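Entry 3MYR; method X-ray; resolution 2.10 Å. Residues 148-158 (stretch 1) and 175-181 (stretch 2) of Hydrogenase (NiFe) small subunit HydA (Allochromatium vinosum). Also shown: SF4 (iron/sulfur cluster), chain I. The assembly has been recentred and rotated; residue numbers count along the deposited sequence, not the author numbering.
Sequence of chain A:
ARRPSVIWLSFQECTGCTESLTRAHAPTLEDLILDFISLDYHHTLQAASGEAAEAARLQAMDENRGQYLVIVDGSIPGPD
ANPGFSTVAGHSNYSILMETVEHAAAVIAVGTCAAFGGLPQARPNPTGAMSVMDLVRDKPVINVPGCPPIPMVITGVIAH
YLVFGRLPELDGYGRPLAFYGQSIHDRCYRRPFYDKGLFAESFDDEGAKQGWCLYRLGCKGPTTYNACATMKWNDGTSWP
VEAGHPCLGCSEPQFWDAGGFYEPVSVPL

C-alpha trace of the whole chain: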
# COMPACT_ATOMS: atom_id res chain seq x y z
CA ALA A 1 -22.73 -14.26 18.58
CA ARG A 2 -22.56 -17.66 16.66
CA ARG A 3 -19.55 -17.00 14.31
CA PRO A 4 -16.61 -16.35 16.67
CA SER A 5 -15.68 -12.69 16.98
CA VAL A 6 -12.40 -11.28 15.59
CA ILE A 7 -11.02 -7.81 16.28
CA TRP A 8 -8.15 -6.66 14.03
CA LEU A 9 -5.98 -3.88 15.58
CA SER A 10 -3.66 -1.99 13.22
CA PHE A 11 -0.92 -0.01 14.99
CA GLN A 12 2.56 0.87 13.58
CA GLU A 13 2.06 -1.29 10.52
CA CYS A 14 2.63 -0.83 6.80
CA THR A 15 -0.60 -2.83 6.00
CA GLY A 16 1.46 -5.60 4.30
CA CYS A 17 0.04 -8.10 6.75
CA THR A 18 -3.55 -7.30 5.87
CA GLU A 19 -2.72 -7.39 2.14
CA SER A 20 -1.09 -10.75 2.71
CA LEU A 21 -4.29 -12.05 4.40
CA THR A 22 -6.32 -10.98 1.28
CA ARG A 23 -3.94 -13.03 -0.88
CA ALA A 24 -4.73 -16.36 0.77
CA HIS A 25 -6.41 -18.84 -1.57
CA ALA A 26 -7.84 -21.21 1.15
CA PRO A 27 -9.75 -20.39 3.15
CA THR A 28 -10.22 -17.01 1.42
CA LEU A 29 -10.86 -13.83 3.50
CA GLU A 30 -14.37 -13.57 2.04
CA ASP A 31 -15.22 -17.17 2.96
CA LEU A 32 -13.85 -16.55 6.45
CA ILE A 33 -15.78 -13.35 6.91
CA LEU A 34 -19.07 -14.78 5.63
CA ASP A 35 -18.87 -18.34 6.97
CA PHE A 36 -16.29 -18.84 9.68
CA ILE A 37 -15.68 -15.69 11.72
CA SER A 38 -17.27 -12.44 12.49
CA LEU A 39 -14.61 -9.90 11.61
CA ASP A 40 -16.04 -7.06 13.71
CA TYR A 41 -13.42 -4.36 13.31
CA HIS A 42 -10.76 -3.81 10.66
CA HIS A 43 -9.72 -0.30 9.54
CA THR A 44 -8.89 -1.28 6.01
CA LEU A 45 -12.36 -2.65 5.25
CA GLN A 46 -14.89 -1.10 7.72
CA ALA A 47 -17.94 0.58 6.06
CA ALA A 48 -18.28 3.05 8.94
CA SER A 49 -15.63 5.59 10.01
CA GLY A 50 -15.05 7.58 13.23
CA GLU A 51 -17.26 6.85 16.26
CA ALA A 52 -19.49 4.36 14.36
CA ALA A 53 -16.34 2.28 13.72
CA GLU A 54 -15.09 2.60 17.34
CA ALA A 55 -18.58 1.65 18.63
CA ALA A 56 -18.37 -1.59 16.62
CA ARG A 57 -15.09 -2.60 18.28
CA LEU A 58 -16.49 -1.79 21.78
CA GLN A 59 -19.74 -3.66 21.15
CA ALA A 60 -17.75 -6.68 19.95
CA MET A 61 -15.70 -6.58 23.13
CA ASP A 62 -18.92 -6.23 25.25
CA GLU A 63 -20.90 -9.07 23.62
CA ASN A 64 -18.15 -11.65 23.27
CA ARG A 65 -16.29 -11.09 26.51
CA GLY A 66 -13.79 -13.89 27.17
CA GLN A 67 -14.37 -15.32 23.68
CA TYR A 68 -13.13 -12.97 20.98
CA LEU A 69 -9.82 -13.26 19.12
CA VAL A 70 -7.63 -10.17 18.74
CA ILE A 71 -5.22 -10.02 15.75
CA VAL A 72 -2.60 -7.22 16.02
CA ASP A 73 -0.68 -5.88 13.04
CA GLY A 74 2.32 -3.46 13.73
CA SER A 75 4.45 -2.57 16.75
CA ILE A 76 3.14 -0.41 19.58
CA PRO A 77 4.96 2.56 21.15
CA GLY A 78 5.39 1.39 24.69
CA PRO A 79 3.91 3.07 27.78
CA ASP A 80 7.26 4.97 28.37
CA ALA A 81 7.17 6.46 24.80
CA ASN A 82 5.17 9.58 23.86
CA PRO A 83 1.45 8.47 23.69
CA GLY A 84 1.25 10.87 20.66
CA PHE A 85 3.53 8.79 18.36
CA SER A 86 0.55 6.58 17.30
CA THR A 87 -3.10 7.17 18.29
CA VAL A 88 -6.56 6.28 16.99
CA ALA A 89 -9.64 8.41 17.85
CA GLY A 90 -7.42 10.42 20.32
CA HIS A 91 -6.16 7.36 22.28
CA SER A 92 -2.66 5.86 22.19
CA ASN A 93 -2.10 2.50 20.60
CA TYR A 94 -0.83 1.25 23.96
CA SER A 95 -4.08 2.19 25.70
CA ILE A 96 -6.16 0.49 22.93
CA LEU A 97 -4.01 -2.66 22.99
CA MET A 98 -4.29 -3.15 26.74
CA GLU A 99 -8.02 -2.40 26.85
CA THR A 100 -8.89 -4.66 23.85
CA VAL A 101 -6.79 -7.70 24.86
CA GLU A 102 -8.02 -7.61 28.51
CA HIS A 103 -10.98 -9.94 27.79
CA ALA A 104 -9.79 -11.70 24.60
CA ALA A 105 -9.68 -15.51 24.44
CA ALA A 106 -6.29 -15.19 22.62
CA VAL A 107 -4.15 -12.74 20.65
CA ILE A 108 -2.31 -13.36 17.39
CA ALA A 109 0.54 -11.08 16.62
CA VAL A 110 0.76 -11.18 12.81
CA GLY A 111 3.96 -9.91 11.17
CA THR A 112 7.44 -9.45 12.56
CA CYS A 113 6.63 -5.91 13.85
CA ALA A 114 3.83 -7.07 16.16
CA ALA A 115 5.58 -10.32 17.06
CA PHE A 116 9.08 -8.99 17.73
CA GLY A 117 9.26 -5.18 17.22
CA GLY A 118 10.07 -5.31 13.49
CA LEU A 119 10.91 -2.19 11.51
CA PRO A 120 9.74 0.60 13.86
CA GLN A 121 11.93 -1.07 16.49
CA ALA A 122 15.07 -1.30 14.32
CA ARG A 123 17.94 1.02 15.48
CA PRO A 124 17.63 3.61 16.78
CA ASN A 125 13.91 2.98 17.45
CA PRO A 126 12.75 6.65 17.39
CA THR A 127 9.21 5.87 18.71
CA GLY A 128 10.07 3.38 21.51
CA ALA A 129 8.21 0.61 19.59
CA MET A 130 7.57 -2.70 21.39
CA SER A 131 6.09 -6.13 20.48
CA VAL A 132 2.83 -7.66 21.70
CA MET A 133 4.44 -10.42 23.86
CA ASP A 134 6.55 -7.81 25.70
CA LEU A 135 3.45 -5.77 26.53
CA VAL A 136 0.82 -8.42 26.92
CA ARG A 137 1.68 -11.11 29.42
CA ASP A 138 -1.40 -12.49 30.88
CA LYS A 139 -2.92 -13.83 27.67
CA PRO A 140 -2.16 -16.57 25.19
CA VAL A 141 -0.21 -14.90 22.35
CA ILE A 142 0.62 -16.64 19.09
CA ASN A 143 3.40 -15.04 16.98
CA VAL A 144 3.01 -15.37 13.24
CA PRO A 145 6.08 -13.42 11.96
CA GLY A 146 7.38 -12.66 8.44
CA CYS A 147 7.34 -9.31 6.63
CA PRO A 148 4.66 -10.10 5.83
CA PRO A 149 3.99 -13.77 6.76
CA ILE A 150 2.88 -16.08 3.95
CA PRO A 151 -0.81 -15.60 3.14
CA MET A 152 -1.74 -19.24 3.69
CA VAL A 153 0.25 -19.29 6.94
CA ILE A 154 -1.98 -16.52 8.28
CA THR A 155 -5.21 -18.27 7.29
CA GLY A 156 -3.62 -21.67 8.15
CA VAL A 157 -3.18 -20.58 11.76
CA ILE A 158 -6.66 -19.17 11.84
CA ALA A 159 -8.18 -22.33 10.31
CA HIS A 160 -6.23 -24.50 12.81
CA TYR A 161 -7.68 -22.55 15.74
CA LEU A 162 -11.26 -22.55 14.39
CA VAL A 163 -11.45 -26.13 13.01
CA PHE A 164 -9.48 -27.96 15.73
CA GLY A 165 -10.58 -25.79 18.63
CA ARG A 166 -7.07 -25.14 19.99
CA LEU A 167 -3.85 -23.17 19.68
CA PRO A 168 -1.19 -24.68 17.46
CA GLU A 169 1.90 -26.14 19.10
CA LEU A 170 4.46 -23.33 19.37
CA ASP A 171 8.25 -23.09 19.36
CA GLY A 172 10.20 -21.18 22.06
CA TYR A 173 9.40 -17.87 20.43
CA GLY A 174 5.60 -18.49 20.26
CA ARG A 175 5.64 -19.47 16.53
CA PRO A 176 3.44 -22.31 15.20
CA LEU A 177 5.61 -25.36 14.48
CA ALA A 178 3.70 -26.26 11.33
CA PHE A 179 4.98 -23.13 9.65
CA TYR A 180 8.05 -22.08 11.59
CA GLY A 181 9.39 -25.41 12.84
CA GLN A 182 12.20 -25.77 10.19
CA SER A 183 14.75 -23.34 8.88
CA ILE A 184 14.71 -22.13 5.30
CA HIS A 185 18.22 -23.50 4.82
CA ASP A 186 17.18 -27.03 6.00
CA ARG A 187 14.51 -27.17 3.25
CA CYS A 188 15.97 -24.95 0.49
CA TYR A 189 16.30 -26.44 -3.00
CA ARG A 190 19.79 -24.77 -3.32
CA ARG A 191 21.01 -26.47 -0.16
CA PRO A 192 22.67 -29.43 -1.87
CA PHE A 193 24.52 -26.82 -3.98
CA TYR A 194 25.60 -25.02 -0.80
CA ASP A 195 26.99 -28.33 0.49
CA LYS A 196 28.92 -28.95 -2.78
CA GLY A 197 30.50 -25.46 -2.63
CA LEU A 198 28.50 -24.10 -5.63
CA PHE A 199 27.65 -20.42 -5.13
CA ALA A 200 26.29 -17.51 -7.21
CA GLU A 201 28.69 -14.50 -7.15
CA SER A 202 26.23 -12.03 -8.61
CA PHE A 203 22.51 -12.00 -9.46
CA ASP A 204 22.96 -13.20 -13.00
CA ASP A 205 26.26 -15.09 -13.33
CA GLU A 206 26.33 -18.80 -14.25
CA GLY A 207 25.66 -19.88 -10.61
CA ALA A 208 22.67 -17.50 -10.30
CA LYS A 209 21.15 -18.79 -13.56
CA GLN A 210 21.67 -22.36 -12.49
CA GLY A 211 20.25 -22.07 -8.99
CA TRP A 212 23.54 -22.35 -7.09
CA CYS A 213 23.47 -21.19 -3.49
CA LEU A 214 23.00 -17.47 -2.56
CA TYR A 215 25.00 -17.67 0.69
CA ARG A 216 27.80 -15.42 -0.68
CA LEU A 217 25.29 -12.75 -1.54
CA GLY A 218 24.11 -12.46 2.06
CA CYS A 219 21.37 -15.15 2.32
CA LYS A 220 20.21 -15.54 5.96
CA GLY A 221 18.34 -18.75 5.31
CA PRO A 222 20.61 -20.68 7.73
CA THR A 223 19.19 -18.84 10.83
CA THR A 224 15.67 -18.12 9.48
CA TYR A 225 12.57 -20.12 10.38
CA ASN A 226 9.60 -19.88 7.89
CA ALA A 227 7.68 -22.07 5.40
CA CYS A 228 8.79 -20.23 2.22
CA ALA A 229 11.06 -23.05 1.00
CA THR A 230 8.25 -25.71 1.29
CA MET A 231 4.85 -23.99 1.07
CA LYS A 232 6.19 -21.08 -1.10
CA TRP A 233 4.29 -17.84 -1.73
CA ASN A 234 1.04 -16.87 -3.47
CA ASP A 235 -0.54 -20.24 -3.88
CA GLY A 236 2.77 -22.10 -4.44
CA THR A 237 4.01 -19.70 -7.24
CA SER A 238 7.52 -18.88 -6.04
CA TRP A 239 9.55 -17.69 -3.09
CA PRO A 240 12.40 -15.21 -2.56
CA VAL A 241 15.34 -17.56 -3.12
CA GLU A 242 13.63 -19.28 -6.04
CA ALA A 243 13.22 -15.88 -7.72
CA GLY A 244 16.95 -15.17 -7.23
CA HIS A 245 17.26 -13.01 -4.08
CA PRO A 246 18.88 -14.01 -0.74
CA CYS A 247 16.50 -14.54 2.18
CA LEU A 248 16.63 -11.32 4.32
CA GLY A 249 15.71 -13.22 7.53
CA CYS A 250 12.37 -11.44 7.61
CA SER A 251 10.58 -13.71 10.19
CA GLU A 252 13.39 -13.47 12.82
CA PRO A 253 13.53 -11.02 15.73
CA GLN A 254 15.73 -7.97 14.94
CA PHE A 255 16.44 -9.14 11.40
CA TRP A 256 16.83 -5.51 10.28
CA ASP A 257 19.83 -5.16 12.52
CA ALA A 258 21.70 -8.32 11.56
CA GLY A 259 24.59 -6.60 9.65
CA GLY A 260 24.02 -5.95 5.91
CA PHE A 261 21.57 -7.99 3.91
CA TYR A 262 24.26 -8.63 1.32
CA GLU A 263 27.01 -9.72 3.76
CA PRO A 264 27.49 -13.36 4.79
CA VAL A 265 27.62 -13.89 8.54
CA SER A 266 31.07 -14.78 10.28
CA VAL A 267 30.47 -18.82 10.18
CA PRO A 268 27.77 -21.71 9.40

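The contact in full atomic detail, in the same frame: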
# COMPACT_ATOMS: atom_id res chain seq x y z
N PRO A 148 5.66 -9.60 4.85
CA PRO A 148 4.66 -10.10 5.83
C PRO A 148 4.78 -11.65 5.84
O PRO A 148 5.57 -12.21 5.07
CB PRO A 148 3.32 -9.67 5.22
CG PRO A 148 3.59 -9.71 3.66
CD PRO A 148 5.10 -9.44 3.49
N PRO A 149 4.08 -12.32 6.76
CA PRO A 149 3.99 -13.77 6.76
C PRO A 149 3.34 -14.20 5.44
O PRO A 149 2.56 -13.46 4.83
CB PRO A 149 2.96 -14.06 7.95
CG PRO A 149 3.02 -12.74 8.82
CD PRO A 149 3.15 -11.69 7.74
N ILE A 150 3.56 -15.44 5.09
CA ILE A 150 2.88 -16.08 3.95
C ILE A 150 1.36 -16.08 4.07
O ILE A 150 0.82 -16.44 5.09
CB ILE A 150 3.38 -17.50 3.81
CG1 ILE A 150 4.92 -17.46 3.54
CG2 ILE A 150 2.73 -18.19 2.56
CD1 ILE A 150 5.60 -18.94 3.75
N PRO A 151 0.66 -15.80 2.96
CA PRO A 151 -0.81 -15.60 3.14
C PRO A 151 -1.44 -16.84 3.73
O PRO A 151 -2.29 -16.69 4.64
CB PRO A 151 -1.31 -15.44 1.69
CG PRO A 151 -0.14 -14.64 1.02
CD PRO A 151 1.16 -15.22 1.71
N MET A 152 -1.09 -18.03 3.19
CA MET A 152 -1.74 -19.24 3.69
C MET A 152 -1.18 -19.75 5.00
O MET A 152 -1.80 -20.59 5.64
CB MET A 152 -1.78 -20.32 2.63
CG MET A 152 -3.03 -19.95 1.75
SD MET A 152 -3.61 -21.32 0.85
CE MET A 152 -2.29 -21.54 -0.37
N VAL A 153 -0.12 -19.09 5.52
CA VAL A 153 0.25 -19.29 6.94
C VAL A 153 -0.70 -18.54 7.83
O VAL A 153 -1.15 -19.05 8.86
CB VAL A 153 1.71 -18.90 7.20
CG1 VAL A 153 2.00 -18.82 8.71
CG2 VAL A 153 2.63 -19.91 6.50
N ILE A 154 -0.99 -17.28 7.49
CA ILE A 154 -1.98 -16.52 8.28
C ILE A 154 -3.32 -17.26 8.35
O ILE A 154 -3.83 -17.49 9.42
CB ILE A 154 -2.17 -15.11 7.77
CG1 ILE A 154 -0.79 -14.43 7.68
CG2 ILE A 154 -3.09 -14.26 8.71
CD1 ILE A 154 -0.86 -13.09 6.91
N THR A 155 -3.90 -17.63 7.22
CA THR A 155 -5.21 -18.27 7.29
C THR A 155 -5.07 -19.72 7.82
O THR A 155 -6.00 -20.24 8.36
CB THR A 155 -5.91 -18.28 5.89
OG1 THR A 155 -5.00 -18.85 4.92
CG2 THR A 155 -6.19 -16.86 5.42
N GLY A 156 -3.95 -20.37 7.56
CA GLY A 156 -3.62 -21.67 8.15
C GLY A 156 -3.70 -21.72 9.69
O GLY A 156 -4.26 -22.65 10.28
N VAL A 157 -3.14 -20.70 10.33
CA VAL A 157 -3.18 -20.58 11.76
C VAL A 157 -4.61 -20.33 12.19
O VAL A 157 -5.10 -20.94 13.15
CB VAL A 157 -2.32 -19.39 12.22
CG1 VAL A 157 -2.54 -19.10 13.75
CG2 VAL A 157 -0.83 -19.75 12.05
N ILE A 158 -5.29 -19.44 11.50
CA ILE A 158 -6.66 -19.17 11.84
C ILE A 158 -7.53 -20.42 11.67
O ILE A 158 -8.33 -20.72 12.54
CB ILE A 158 -7.24 -17.99 11.02
CG1 ILE A 158 -6.51 -16.71 11.42
CG2 ILE A 158 -8.77 -17.87 11.23
CD1 ILE A 158 -6.77 -15.53 10.42
N ARG A 175 5.95 -19.26 17.97
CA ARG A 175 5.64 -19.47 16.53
C ARG A 175 5.12 -20.88 16.26
O ARG A 175 5.69 -21.87 16.71
CB ARG A 175 6.89 -19.22 15.70
CG ARG A 175 7.53 -17.80 15.91
CD ARG A 175 8.77 -17.66 14.97
NE ARG A 175 9.82 -18.62 15.38
CZ ARG A 175 11.12 -18.49 15.07
NH1 ARG A 175 11.54 -17.49 14.33
NH2 ARG A 175 12.00 -19.33 15.53
N PRO A 176 4.00 -20.98 15.56
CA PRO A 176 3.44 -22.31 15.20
C PRO A 176 4.46 -23.21 14.49
O PRO A 176 4.99 -22.86 13.42
CB PRO A 176 2.32 -21.95 14.24
CG PRO A 176 1.79 -20.67 14.77
CD PRO A 176 3.13 -19.89 15.07
N LEU A 177 4.64 -24.41 15.05
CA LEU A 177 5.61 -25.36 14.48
C LEU A 177 5.30 -25.75 13.06
O LEU A 177 6.21 -26.12 12.30
CB LEU A 177 5.74 -26.63 15.36
CG LEU A 177 6.36 -26.29 16.74
CD1 LEU A 177 6.26 -27.50 17.70
CD2 LEU A 177 7.84 -25.78 16.68
N ALA A 178 4.03 -25.74 12.69
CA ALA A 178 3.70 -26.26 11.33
C ALA A 178 4.33 -25.35 10.28
O ALA A 178 4.52 -25.77 9.11
CB ALA A 178 2.13 -26.32 11.09
N PHE A 179 4.55 -24.07 10.65
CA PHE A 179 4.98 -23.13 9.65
C PHE A 179 6.39 -22.64 9.92
O PHE A 179 7.09 -22.21 8.98
CB PHE A 179 3.95 -21.97 9.56
CG PHE A 179 2.56 -22.48 9.28
CD1 PHE A 179 2.33 -23.33 8.20
CD2 PHE A 179 1.51 -22.24 10.17
CE1 PHE A 179 1.04 -23.86 7.93
CE2 PHE A 179 0.21 -22.78 9.92
CZ PHE A 179 -0.00 -23.59 8.82
N TYR A 180 6.79 -22.67 11.20
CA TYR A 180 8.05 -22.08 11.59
C TYR A 180 8.98 -23.12 12.23
O TYR A 180 10.01 -22.77 12.76
CB TYR A 180 7.85 -20.91 12.54
CG TYR A 180 7.02 -19.85 11.93
CD1 TYR A 180 5.61 -19.85 12.11
CD2 TYR A 180 7.60 -18.82 11.19
CE1 TYR A 180 4.83 -18.83 11.58
CE2 TYR A 180 6.80 -17.79 10.60
CZ TYR A 180 5.43 -17.83 10.78
OH TYR A 180 4.61 -16.88 10.19
N GLY A 181 8.66 -24.41 12.11
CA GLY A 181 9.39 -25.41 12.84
C GLY A 181 10.73 -25.73 12.18
O GLY A 181 11.57 -26.34 12.80
FE1 SF4 I . 6.43 -6.20 7.54
FE2 SF4 I . 3.83 -6.72 8.39
FE3 SF4 I . 5.56 -5.08 9.91
FE4 SF4 I . 4.41 -4.44 7.23
S1 SF4 I . 3.30 -4.63 9.39
S2 SF4 I . 6.41 -4.00 8.14
S3 SF4 I . 4.67 -6.46 6.22
S4 SF4 I . 5.86 -7.27 9.44
O HOH W 1 4.97 -17.05 7.14

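A proline-rich turn, with a cis peptide bond before Pro148, leads into a helix that begins at Pro151 and runs through Val157 and beyond. Ile150 is its N-cap, its O accepting from Val153 N at 2.8 Å and Ile154 N at 3.1 Å. Stretch 2 repeats the device on a smaller scale: Pro176 caps a short helix, and Pro176 O receives Phe179 N at 3.1 Å and Tyr180 N at 2.9 Å. The backbones come closest in register at Val153 and Phe179, whose CA atoms lie 6.7 Å apart.

No direct hydrogen bond joins the stretches; the contact is mainly apolar. Phe179 is its centre, pointing toward the first helix. Val153 CG1 sits 3.7 Å from Phe179 CG, and one turn later Val157 CG2 lies 3.8 Å from Phe179 CE2 and 3.9 Å from Pro176 CG. Between these valines, Gly156 leaves room for the ring: an ideal CB there would fall 2.9 Å from Phe179 CZ, a clash.

Tyr180 extends the apolar patch, with Val153 CG1 4.0 Å from Tyr180 CE1, and adds a polar link. One water donates to Tyr180 OH at 3.1 Å and accepts from Ile150 N at 3.0 Å, so the hydroxyl reaches the backbone at the helix N-cap through solvent.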